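Local coordinates for protein DNA polymerase (Bacillus phage phi29, PDB 2PY5) that replicates the viral genome from a protein primer, extending DNA with strand displacement and high processivity while proofreading with a 3'-5' exonuclease, at residues P5-T17 against F47-H61. The protein carries 2 engineered substitutions. Numbering follows the deposited sequence.
Sequences PRKMYSCAFETTT and FMAWVLKVQADLYFH. Engineered in segment 5-17: A12 (natural residue Asp). With nucleotides of chain A.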
ATOM      1  N   PRO F   5     -21.236  -2.616  24.948  1.00 57.30           N
ATOM      2  CA  PRO F   5     -20.166  -1.730  24.513  1.00 55.98           C
ATOM      3  C   PRO F   5     -20.602  -0.743  23.422  1.00 51.94           C
ATOM      4  O   PRO F   5     -21.795  -0.441  23.307  1.00 54.22           O
ATOM      5  CB  PRO F   5     -19.109  -2.709  24.005  1.00 56.57           C
ATOM      6  CG  PRO F   5     -19.261  -3.906  24.906  1.00 57.83           C
ATOM      7  CD  PRO F   5     -20.702  -3.911  25.413  1.00 57.28           C
ATOM      8  N   ARG F   6     -19.643  -0.255  22.635  1.00 49.00           N
ATOM      9  CA  ARG F   6     -19.903   0.811  21.675  1.00 42.16           C
ATOM     10  C   ARG F   6     -20.425   0.288  20.344  1.00 39.82           C
ATOM     11  O   ARG F   6     -19.898  -0.677  19.792  1.00 39.46           O
ATOM     12  CB  ARG F   6     -18.631   1.630  21.418  1.00 41.73           C
ATOM     13  CG  ARG F   6     -18.125   2.349  22.645  1.00 40.99           C
ATOM     14  CD  ARG F   6     -16.739   2.865  22.451  1.00 38.03           C
ATOM     15  NE  ARG F   6     -16.719   4.023  21.559  1.00 36.12           N
ATOM     16  CZ  ARG F   6     -17.123   5.239  21.900  1.00 35.76           C
ATOM     17  NH1 ARG F   6     -17.559   5.497  23.120  1.00 35.48           N
ATOM     18  NH2 ARG F   6     -17.070   6.216  21.009  1.00 33.70           N
ATOM     19  N   LYS F   7     -21.439   0.971  19.818  1.00 33.30           N
ATOM     20  CA  LYS F   7     -21.947   0.703  18.483  1.00 33.76           C
ATOM     21  C   LYS F   7     -20.940   1.167  17.438  1.00 35.14           C
ATOM     22  O   LYS F   7     -20.069   1.995  17.740  1.00 32.48           O
ATOM     23  CB  LYS F   7     -23.280   1.413  18.273  1.00 36.61           C
ATOM     24  CG  LYS F   7     -24.447   0.817  19.067  1.00 37.97           C
ATOM     25  CD  LYS F   7     -25.713   1.634  18.811  1.00 42.05           C
ATOM     26  CE  LYS F   7     -26.965   0.795  18.735  1.00 45.80           C
ATOM     27  NZ  LYS F   7     -28.114   1.602  18.192  1.00 46.87           N
ATOM     28  N   MET F   8     -21.067   0.618  16.228  1.00 35.12           N
ATOM     29  CA  MET F   8     -20.195   0.937  15.103  1.00 35.28           C
ATOM     30  C   MET F   8     -21.031   1.250  13.879  1.00 33.66           C
ATOM     31  O   MET F   8     -21.977   0.513  13.554  1.00 33.86           O
ATOM     32  CB  MET F   8     -19.267  -0.230  14.764  1.00 39.21           C
ATOM     33  CG  MET F   8     -18.514  -0.800  15.946  1.00 44.36           C
ATOM     34  SD  MET F   8     -17.671  -2.354  15.556  1.00 48.63           S
ATOM     35  CE  MET F   8     -19.031  -3.432  15.110  1.00 48.44           C
ATOM     36  N   TYR F   9     -20.644   2.308  13.181  1.00 32.06           N
ATOM     37  CA  TYR F   9     -21.375   2.754  11.998  1.00 29.86           C
ATOM     38  C   TYR F   9     -20.460   2.934  10.828  1.00 31.72           C
ATOM     39  O   TYR F   9     -19.360   3.444  10.980  1.00 32.80           O
ATOM     40  CB  TYR F   9     -22.075   4.091  12.269  1.00 29.76           C
ATOM     41  CG  TYR F   9     -23.207   3.989  13.269  1.00 31.44           C
ATOM     42  CD1 TYR F   9     -22.958   4.030  14.636  1.00 29.29           C
ATOM     43  CD2 TYR F   9     -24.514   3.830  12.842  1.00 31.98           C
ATOM     44  CE1 TYR F   9     -23.988   3.943  15.551  1.00 29.41           C
ATOM     45  CE2 TYR F   9     -25.541   3.719  13.737  1.00 30.05           C
ATOM     46  CZ  TYR F   9     -25.289   3.774  15.100  1.00 31.03           C
ATOM     47  OH  TYR F   9     -26.336   3.662  15.999  1.00 33.62           O
ATOM     48  N   SER F  10     -20.965   2.561   9.660  1.00 31.61           N
ATOM     49  CA  SER F  10     -20.395   2.889   8.363  1.00 31.61           C
ATOM     50  C   SER F  10     -21.036   4.160   7.816  1.00 31.63           C
ATOM     51  O   SER F  10     -22.258   4.235   7.711  1.00 31.33           O
ATOM     52  CB  SER F  10     -20.690   1.746   7.390  1.00 32.87           C
ATOM     53  OG  SER F  10     -20.213   2.055   6.106  1.00 34.14           O
ATOM     54  N   CYS F  11     -20.197   5.132   7.453  1.00 30.50           N
ATOM     55  CA  CYS F  11     -20.660   6.473   7.053  1.00 30.70           C
ATOM     56  C   CYS F  11     -20.101   6.927   5.716  1.00 31.95           C
ATOM     57  O   CYS F  11     -19.073   6.465   5.275  1.00 30.58           O
ATOM     58  CB  CYS F  11     -20.218   7.468   8.118  1.00 30.97           C
ATOM     59  SG  CYS F  11     -20.847   7.137   9.779  1.00 33.00           S
ATOM     60  N   ALA F  12     -20.792   7.863   5.071  1.00 30.99           N
ATOM     61  CA  ALA F  12     -20.291   8.475   3.841  1.00 30.25           C
ATOM     62  C   ALA F  12     -20.884   9.859   3.670  1.00 31.19           C
ATOM     63  O   ALA F  12     -21.972  10.148   4.180  1.00 32.92           O
ATOM     64  CB  ALA F  12     -20.651   7.634   2.637  1.00 30.85           C
ATOM     65  N   PHE F  13     -20.144  10.708   2.955  1.00 32.00           N
ATOM     66  CA  PHE F  13     -20.657  11.996   2.486  1.00 31.12           C
ATOM     67  C   PHE F  13     -20.625  12.064   0.966  1.00 30.72           C
ATOM     68  O   PHE F  13     -19.736  11.492   0.319  1.00 31.69           O
ATOM     69  CB  PHE F  13     -19.766  13.144   2.946  1.00 30.33           C
ATOM     70  CG  PHE F  13     -19.711  13.380   4.444  1.00 31.21           C
ATOM     71  CD1 PHE F  13     -18.557  13.891   4.994  1.00 31.33           C
ATOM     72  CD2 PHE F  13     -20.798  13.147   5.276  1.00 31.74           C
ATOM     73  CE1 PHE F  13     -18.468  14.183   6.330  1.00 32.21           C
ATOM     74  CE2 PHE F  13     -20.719  13.418   6.617  1.00 30.75           C
ATOM     75  CZ  PHE F  13     -19.537  13.934   7.154  1.00 32.80           C
ATOM     76  N   GLU F  14     -21.589  12.783   0.390  1.00 30.04           N
ATOM     77  CA  GLU F  14     -21.470  13.284  -0.979  1.00 29.79           C
ATOM     78  C   GLU F  14     -21.283  14.784  -0.858  1.00 28.11           C
ATOM     79  O   GLU F  14     -21.910  15.435  -0.014  1.00 29.82           O
ATOM     80  CB  GLU F  14     -22.682  12.948  -1.838  1.00 30.98           C
ATOM     81  CG  GLU F  14     -23.059  11.475  -1.875  1.00 33.07           C
ATOM     82  CD  GLU F  14     -22.006  10.568  -2.521  1.00 36.59           C
ATOM     83  OE1 GLU F  14     -21.106  11.048  -3.246  1.00 35.99           O
ATOM     84  OE2 GLU F  14     -22.106   9.341  -2.306  1.00 39.84           O
ATOM     85  N   THR F  15     -20.412  15.339  -1.702  1.00 30.64           N
ATOM     86  CA  THR F  15     -19.965  16.710  -1.516  1.00 29.61           C
ATOM     87  C   THR F  15     -19.999  17.494  -2.831  1.00 29.11           C
ATOM     88  O   THR F  15     -19.924  16.923  -3.910  1.00 31.31           O
ATOM     89  CB  THR F  15     -18.538  16.733  -0.935  1.00 31.18           C
ATOM     90  OG1 THR F  15     -17.652  16.100  -1.865  1.00 31.49           O
ATOM     91  CG2 THR F  15     -18.471  15.984   0.402  1.00 30.54           C
ATOM     92  N   THR F  16     -20.150  18.811  -2.732  1.00 29.31           N
ATOM     93  CA  THR F  16     -20.091  19.655  -3.899  1.00 28.69           C
ATOM     94  C   THR F  16     -18.648  19.831  -4.351  1.00 30.30           C
ATOM     95  O   THR F  16     -17.715  19.598  -3.570  1.00 30.84           O
ATOM     96  CB  THR F  16     -20.748  21.009  -3.640  1.00 29.44           C
ATOM     97  OG1 THR F  16     -20.029  21.713  -2.630  1.00 30.11           O
ATOM     98  CG2 THR F  16     -22.187  20.821  -3.201  1.00 30.89           C
ATOM     99  N   THR F  17     -18.468  20.251  -5.602  1.00 31.39           N
ATOM    100  CA  THR F  17     -17.168  20.152  -6.256  1.00 31.82           C
ATOM    101  C   THR F  17     -16.667  21.492  -6.775  1.00 34.00           C
ATOM    102  O   THR F  17     -15.843  21.543  -7.676  1.00 34.19           O
ATOM    103  CB  THR F  17     -17.219  19.095  -7.373  1.00 33.62           C
ATOM    104  OG1 THR F  17     -18.049  19.547  -8.447  1.00 33.13           O
ATOM    105  CG2 THR F  17     -17.763  17.768  -6.815  1.00 33.92           C
ATOM    106  N   PHE F  47     -26.105  15.700  10.657  1.00 30.85           N
ATOM    107  CA  PHE F  47     -25.206  14.544  10.825  1.00 29.25           C
ATOM    108  C   PHE F  47     -24.347  14.731  12.076  1.00 30.67           C
ATOM    109  O   PHE F  47     -24.220  13.823  12.917  1.00 30.92           O
ATOM    110  CB  PHE F  47     -24.290  14.390   9.615  1.00 29.83           C
ATOM    111  CG  PHE F  47     -23.288  13.255   9.767  1.00 30.03           C
ATOM    112  CD1 PHE F  47     -23.718  11.930   9.621  1.00 32.55           C
ATOM    113  CD2 PHE F  47     -21.949  13.495  10.043  1.00 31.64           C
ATOM    114  CE1 PHE F  47     -22.822  10.866   9.783  1.00 32.38           C
ATOM    115  CE2 PHE F  47     -21.051  12.430  10.187  1.00 31.95           C
ATOM    116  CZ  PHE F  47     -21.506  11.118  10.052  1.00 32.00           C
ATOM    117  N   MET F  48     -23.737  15.900  12.189  1.00 30.34           N
ATOM    118  CA  MET F  48     -22.802  16.151  13.292  1.00 30.01           C
ATOM    119  C   MET F  48     -23.515  16.191  14.664  1.00 31.00           C
ATOM    120  O   MET F  48     -22.940  15.788  15.681  1.00 30.04           O
ATOM    121  CB  MET F  48     -21.998  17.433  13.054  1.00 31.35           C
ATOM    122  CG  MET F  48     -21.044  17.300  11.896  1.00 30.80           C
ATOM    123  SD  MET F  48     -19.825  15.965  12.072  1.00 32.09           S
ATOM    124  CE  MET F  48     -18.937  16.461  13.567  1.00 30.62           C
ATOM    125  N   ALA F  49     -24.747  16.686  14.716  1.00 31.49           N
ATOM    126  CA  ALA F  49     -25.520  16.606  15.953  1.00 29.08           C
ATOM    127  C   ALA F  49     -25.639  15.139  16.402  1.00 31.62           C
ATOM    128  O   ALA F  49     -25.491  14.842  17.579  1.00 31.29           O
ATOM    129  CB  ALA F  49     -26.915  17.247  15.777  1.00 30.57           C
ATOM    130  N   TRP F  50     -25.886  14.245  15.446  1.00 30.62           N
ATOM    131  CA  TRP F  50     -25.958  12.815  15.701  1.00 30.66           C
ATOM    132  C   TRP F  50     -24.589  12.280  16.166  1.00 30.94           C
ATOM    133  O   TRP F  50     -24.506  11.547  17.176  1.00 30.44           O
ATOM    134  CB  TRP F  50     -26.456  12.083  14.445  1.00 31.59           C
ATOM    135  CG  TRP F  50     -26.353  10.588  14.540  1.00 31.62           C
ATOM    136  CD1 TRP F  50     -27.228   9.747  15.170  1.00 33.19           C
ATOM    137  CD2 TRP F  50     -25.319   9.758  13.989  1.00 30.11           C
ATOM    138  NE1 TRP F  50     -26.794   8.449  15.052  1.00 33.39           N
ATOM    139  CE2 TRP F  50     -25.635   8.424  14.329  1.00 31.49           C
ATOM    140  CE3 TRP F  50     -24.161  10.008  13.234  1.00 31.55           C
ATOM    141  CZ2 TRP F  50     -24.828   7.350  13.955  1.00 32.31           C
ATOM    142  CZ3 TRP F  50     -23.360   8.931  12.859  1.00 31.90           C
ATOM    143  CH2 TRP F  50     -23.714   7.614  13.212  1.00 32.53           C
ATOM    144  N   VAL F  51     -23.534  12.663  15.456  1.00 31.54           N
ATOM    145  CA  VAL F  51     -22.166  12.271  15.831  1.00 29.81           C
ATOM    146  C   VAL F  51     -21.900  12.614  17.301  1.00 30.14           C
ATOM    147  O   VAL F  51     -21.333  11.808  18.040  1.00 30.86           O
ATOM    148  CB  VAL F  51     -21.097  12.976  14.963  1.00 30.36           C
ATOM    149  CG1 VAL F  51     -19.681  12.732  15.519  1.00 32.28           C
ATOM    150  CG2 VAL F  51     -21.205  12.555  13.498  1.00 30.64           C
ATOM    151  N   LEU F  52     -22.317  13.800  17.736  1.00 28.86           N
ATOM    152  CA  LEU F  52     -21.966  14.252  19.073  1.00 28.23           C
ATOM    153  C   LEU F  52     -22.694  13.478  20.147  1.00 30.82           C
ATOM    154  O   LEU F  52     -22.191  13.356  21.264  1.00 34.28           O
ATOM    155  CB  LEU F  52     -22.175  15.741  19.239  1.00 30.29           C
ATOM    156  CG  LEU F  52     -21.340  16.668  18.371  1.00 31.01           C
ATOM    157  CD1 LEU F  52     -21.604  18.138  18.747  1.00 33.76           C
ATOM    158  CD2 LEU F  52     -19.857  16.356  18.421  1.00 34.04           C
ATOM    159  N   LYS F  53     -23.860  12.934  19.808  1.00 30.98           N
ATOM    160  CA  LYS F  53     -24.684  12.221  20.775  1.00 32.82           C
ATOM    161  C   LYS F  53     -24.526  10.706  20.740  1.00 32.61           C
ATOM    162  O   LYS F  53     -24.831  10.045  21.742  1.00 31.66           O
ATOM    163  CB  LYS F  53     -26.160  12.567  20.562  1.00 36.91           C
ATOM    164  CG  LYS F  53     -26.592  13.840  21.225  1.00 43.95           C
ATOM    165  CD  LYS F  53     -28.075  14.089  20.991  1.00 46.07           C
ATOM    166  CE  LYS F  53     -28.629  15.112  21.959  1.00 49.47           C
ATOM    167  NZ  LYS F  53     -29.991  15.565  21.543  1.00 51.34           N
ATOM    168  N   VAL F  54     -24.060  10.153  19.611  1.00 30.57           N
ATOM    169  CA  VAL F  54     -24.159   8.693  19.384  1.00 29.39           C
ATOM    170  C   VAL F  54     -23.154   7.872  20.184  1.00 32.52           C
ATOM    171  O   VAL F  54     -23.375   6.679  20.394  1.00 32.47           O
ATOM    172  CB  VAL F  54     -24.116   8.329  17.860  1.00 30.60           C
ATOM    173  CG1 VAL F  54     -22.737   8.557  17.270  1.00 30.70           C
ATOM    174  CG2 VAL F  54     -24.614   6.909  17.607  1.00 31.91           C
ATOM    175  N   GLN F  55     -22.077   8.500  20.668  1.00 31.45           N
ATOM    176  CA  GLN F  55     -21.085   7.790  21.506  1.00 32.15           C
ATOM    177  C   GLN F  55     -20.691   6.459  20.865  1.00 31.93           C
ATOM    178  O   GLN F  55     -20.763   5.392  21.505  1.00 33.74           O
ATOM    179  CB  GLN F  55     -21.629   7.525  22.922  1.00 33.24           C
ATOM    180  CG  GLN F  55     -22.011   8.763  23.706  1.00 35.24           C
ATOM    181  CD  GLN F  55     -22.227   8.454  25.168  1.00 33.45           C
ATOM    182  OE1 GLN F  55     -21.376   7.835  25.816  1.00 35.55           O
ATOM    183  NE2 GLN F  55     -23.364   8.887  25.705  1.00 35.56           N
ATOM    184  N   ALA F  56     -20.283   6.522  19.599  1.00 31.02           N
ATOM    185  CA  ALA F  56     -19.991   5.327  18.826  1.00 31.32           C
ATOM    186  C   ALA F  56     -18.644   5.399  18.120  1.00 30.69           C
ATOM    187  O   ALA F  56     -17.920   6.406  18.170  1.00 31.50           O
ATOM    188  CB  ALA F  56     -21.121   5.057  17.805  1.00 32.47           C
ATOM    189  N   ASP F  57     -18.318   4.310  17.445  1.00 31.00           N
ATOM    190  CA  ASP F  57     -17.186   4.257  16.554  1.00 31.08           C
ATOM    191  C   ASP F  57     -17.703   4.359  15.120  1.00 32.60           C
ATOM    192  O   ASP F  57     -18.504   3.524  14.695  1.00 32.72           O
ATOM    193  CB  ASP F  57     -16.472   2.920  16.713  1.00 32.22           C
ATOM    194  CG  ASP F  57     -15.774   2.768  18.051  1.00 35.96           C
ATOM    195  OD1 ASP F  57     -15.691   3.746  18.825  1.00 36.67           O
ATOM    196  OD2 ASP F  57     -15.287   1.640  18.322  1.00 39.13           O
ATOM    197  N   LEU F  58     -17.239   5.365  14.382  1.00 29.89           N
ATOM    198  CA  LEU F  58     -17.692   5.615  13.013  1.00 29.27           C
ATOM    199  C   LEU F  58     -16.558   5.330  12.073  1.00 32.87           C
ATOM    200  O   LEU F  58     -15.390   5.519  12.419  1.00 32.29           O
ATOM    201  CB  LEU F  58     -18.118   7.069  12.802  1.00 31.37           C
ATOM    202  CG  LEU F  58     -19.076   7.706  13.795  1.00 35.39           C
ATOM    203  CD1 LEU F  58     -19.549   9.112  13.301  1.00 34.65           C
ATOM    204  CD2 LEU F  58     -20.235   6.769  14.166  1.00 35.57           C
ATOM    205  N   TYR F  59     -16.916   4.890  10.878  1.00 31.28           N
ATOM    206  CA  TYR F  59     -15.952   4.593   9.825  1.00 32.92           C
ATOM    207  C   TYR F  59     -16.338   5.302   8.550  1.00 33.65           C
ATOM    208  O   TYR F  59     -17.492   5.182   8.102  1.00 34.38           O
ATOM    209  CB  TYR F  59     -15.936   3.084   9.558  1.00 32.64           C
ATOM    210  CG  TYR F  59     -15.309   2.324  10.684  1.00 30.71           C
ATOM    211  CD1 TYR F  59     -16.047   1.964  11.813  1.00 33.00           C
ATOM    212  CD2 TYR F  59     -13.960   1.997  10.636  1.00 30.84           C
ATOM    213  CE1 TYR F  59     -15.454   1.282  12.860  1.00 33.07           C
ATOM    214  CE2 TYR F  59     -13.361   1.315  11.675  1.00 31.58           C
ATOM    215  CZ  TYR F  59     -14.102   0.972  12.784  1.00 32.37           C
ATOM    216  OH  TYR F  59     -13.494   0.294  13.829  1.00 36.11           O
ATOM    217  N   PHE F  60     -15.392   6.033   7.961  1.00 30.88           N
ATOM    218  CA  PHE F  60     -15.538   6.566   6.609  1.00 29.37           C
ATOM    219  C   PHE F  60     -14.487   5.890   5.763  1.00 29.52           C
ATOM    220  O   PHE F  60     -13.361   5.612   6.249  1.00 30.70           O
ATOM    221  CB  PHE F  60     -15.310   8.086   6.549  1.00 29.78           C
ATOM    222  CG  PHE F  60     -16.458   8.905   7.090  1.00 30.11           C
ATOM    223  CD1 PHE F  60     -16.611   9.105   8.456  1.00 30.89           C
ATOM    224  CD2 PHE F  60     -17.360   9.497   6.225  1.00 30.27           C
ATOM    225  CE1 PHE F  60     -17.640   9.869   8.941  1.00 31.44           C
ATOM    226  CE2 PHE F  60     -18.405  10.264   6.725  1.00 31.75           C
ATOM    227  CZ  PHE F  60     -18.532  10.451   8.080  1.00 32.35           C
ATOM    228  N   HIS F  61     -14.817   5.645   4.499  1.00 29.03           N
ATOM    229  CA  HIS F  61     -13.831   5.086   3.560  1.00 29.46           C
ATOM    230  C   HIS F  61     -13.007   6.215   2.953  1.00 30.86           C
ATOM    231  O   HIS F  61     -13.527   7.075   2.236  1.00 32.36           O
ATOM    232  CB  HIS F  61     -14.481   4.252   2.469  1.00 30.05           C
ATOM    233  CG  HIS F  61     -13.603   3.144   1.981  1.00 30.40           C
ATOM    234  ND1 HIS F  61     -13.160   2.141   2.806  1.00 31.01           N
ATOM    235  CD2 HIS F  61     -13.048   2.909   0.767  1.00 32.06           C
ATOM    236  CE1 HIS F  61     -12.396   1.312   2.118  1.00 30.52           C
ATOM    237  NE2 HIS F  61     -12.303   1.760   0.879  1.00 31.27           N
TER
ATOM    238  P    DT A   7     -16.931   8.910  -3.337  1.00 27.71           P
ATOM    239  OP1  DT A   7     -18.174   8.387  -2.749  1.00 28.12           O
ATOM    240  OP2  DT A   7     -16.429   8.360  -4.613  1.00 28.50           O
ATOM    241  O5'  DT A   7     -17.044  10.486  -3.580  1.00 26.32           O
ATOM    242  C5'  DT A   7     -17.384  11.374  -2.526  1.00 24.66           C
ATOM    243  C4'  DT A   7     -17.433  12.780  -3.096  1.00 22.33           C
ATOM    244  O4'  DT A   7     -16.149  13.109  -3.664  1.00 23.57           O
ATOM    245  C3'  DT A   7     -18.422  13.006  -4.241  1.00 24.05           C
ATOM    246  O3'  DT A   7     -19.747  13.303  -3.779  1.00 23.43           O
ATOM    247  C2'  DT A   7     -17.805  14.226  -4.910  1.00 22.42           C
ATOM    248  C1'  DT A   7     -16.314  13.984  -4.764  1.00 25.68           C
ATOM    249  N1   DT A   7     -15.662  13.380  -5.982  1.00 26.19           N
ATOM    250  C2   DT A   7     -15.256  14.240  -6.972  1.00 27.26           C
ATOM    251  O2   DT A   7     -15.404  15.447  -6.911  1.00 28.07           O
ATOM    252  N3   DT A   7     -14.660  13.642  -8.047  1.00 28.35           N
ATOM    253  C4   DT A   7     -14.432  12.293  -8.227  1.00 29.84           C
ATOM    254  O4   DT A   7     -13.883  11.862  -9.247  1.00 31.28           O
ATOM    255  C5   DT A   7     -14.880  11.440  -7.154  1.00 28.58           C
ATOM    256  C7   DT A   7     -14.677   9.958  -7.244  1.00 29.10           C
ATOM    257  C6   DT A   7     -15.468  12.008  -6.087  1.00 27.41           C
ATOM    258  P    DT A   6     -12.734   4.942  -3.179  1.00 23.67           P
ATOM    259  OP1  DT A   6     -13.683   4.070  -2.497  1.00 23.00           O
ATOM    260  OP2  DT A   6     -12.641   4.971  -4.642  1.00 24.62           O
ATOM    261  O5'  DT A   6     -13.070   6.468  -2.802  1.00 22.86           O
ATOM    262  C5'  DT A   6     -13.508   6.808  -1.496  1.00 22.53           C
ATOM    263  C4'  DT A   6     -13.579   8.315  -1.425  1.00 20.85           C
ATOM    264  O4'  DT A   6     -12.280   8.898  -1.618  1.00 21.97           O
ATOM    265  C3'  DT A   6     -14.444   8.927  -2.521  1.00 22.76           C
ATOM    266  O3'  DT A   6     -15.827   8.894  -2.171  1.00 24.27           O
ATOM    267  C2'  DT A   6     -13.872  10.334  -2.626  1.00 23.07           C
ATOM    268  C1'  DT A   6     -12.416  10.182  -2.201  1.00 24.15           C
ATOM    269  N1   DT A   6     -11.436  10.246  -3.324  1.00 22.32           N
ATOM    270  C2   DT A   6     -10.307  11.007  -3.152  1.00 22.89           C
ATOM    271  O2   DT A   6     -10.060  11.630  -2.139  1.00 25.49           O
ATOM    272  N3   DT A   6      -9.466  11.013  -4.238  1.00 24.56           N
ATOM    273  C4   DT A   6      -9.635  10.335  -5.434  1.00 24.66           C
ATOM    274  O4   DT A   6      -8.805  10.408  -6.336  1.00 27.77           O
ATOM    275  C5   DT A   6     -10.828   9.532  -5.531  1.00 25.44           C
ATOM    276  C7   DT A   6     -11.119   8.755  -6.771  1.00 27.29           C
ATOM    277  C6   DT A   6     -11.670   9.525  -4.479  1.00 23.78           C
TER
HETATM  278  O   HOH W   1     -18.689   7.695  24.962  1.00 23.23           O
HETATM  279  O   HOH W   2     -17.365  -1.027  18.936  1.00 55.28           O
HETATM  280  O   HOH W   3     -22.530   3.338  21.186  1.00 33.09           O
HETATM  281  O   HOH W   4     -17.150   6.884   3.340  1.00 20.40           O
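Four backbone hydrogen bonds join the two segments in parallel register: D57 N to K7 O, Y9 N to D57 O, Y59 N to Y9 O and C11 N to Y59 O. Beyond C11 the strands part, and a water bridges C11 O and H61 N.

At the other end, R6 and D57 form a salt bridge, R6 NE lying 2.9 Å from D57 OD1 in a nearly straight bond (176°). D57 OD1 lies in the guanidinium plane, whereas R6 NE approaches from above the carboxylate plane. The long R6 chain bends at chi3 (73°), laying one guanidinium face over Q55 O.

Apolar and aromatic side chains fill the space between the sheet and helix 44-54. W50, its CG anti to the backbone N (chi1 171°), drops its indole edge onto the Y9 face in a T-shaped pair; tyrosine suits this place because its hydroxyl can still hydrogen-bond E37. C11, small enough to let F47 and F60 close in, sets CB over the F60 face (CH-pi) and SG at the F47 edge. F13 turns its edge to the F47 face and receives the F60 edge on its own.

E14 OE1 accepts from DT7 O3' of chain A at 2.7 Å. E14 is essential for exonucleolysis; A12 is engineered at another essential position. Parallel strands 8-15 and 57-60 inside a mixed sheet, helix 44-54 packed against it, are characteristic of the DnaQ-like 3'-5' exonuclease domain of B-family polymerases.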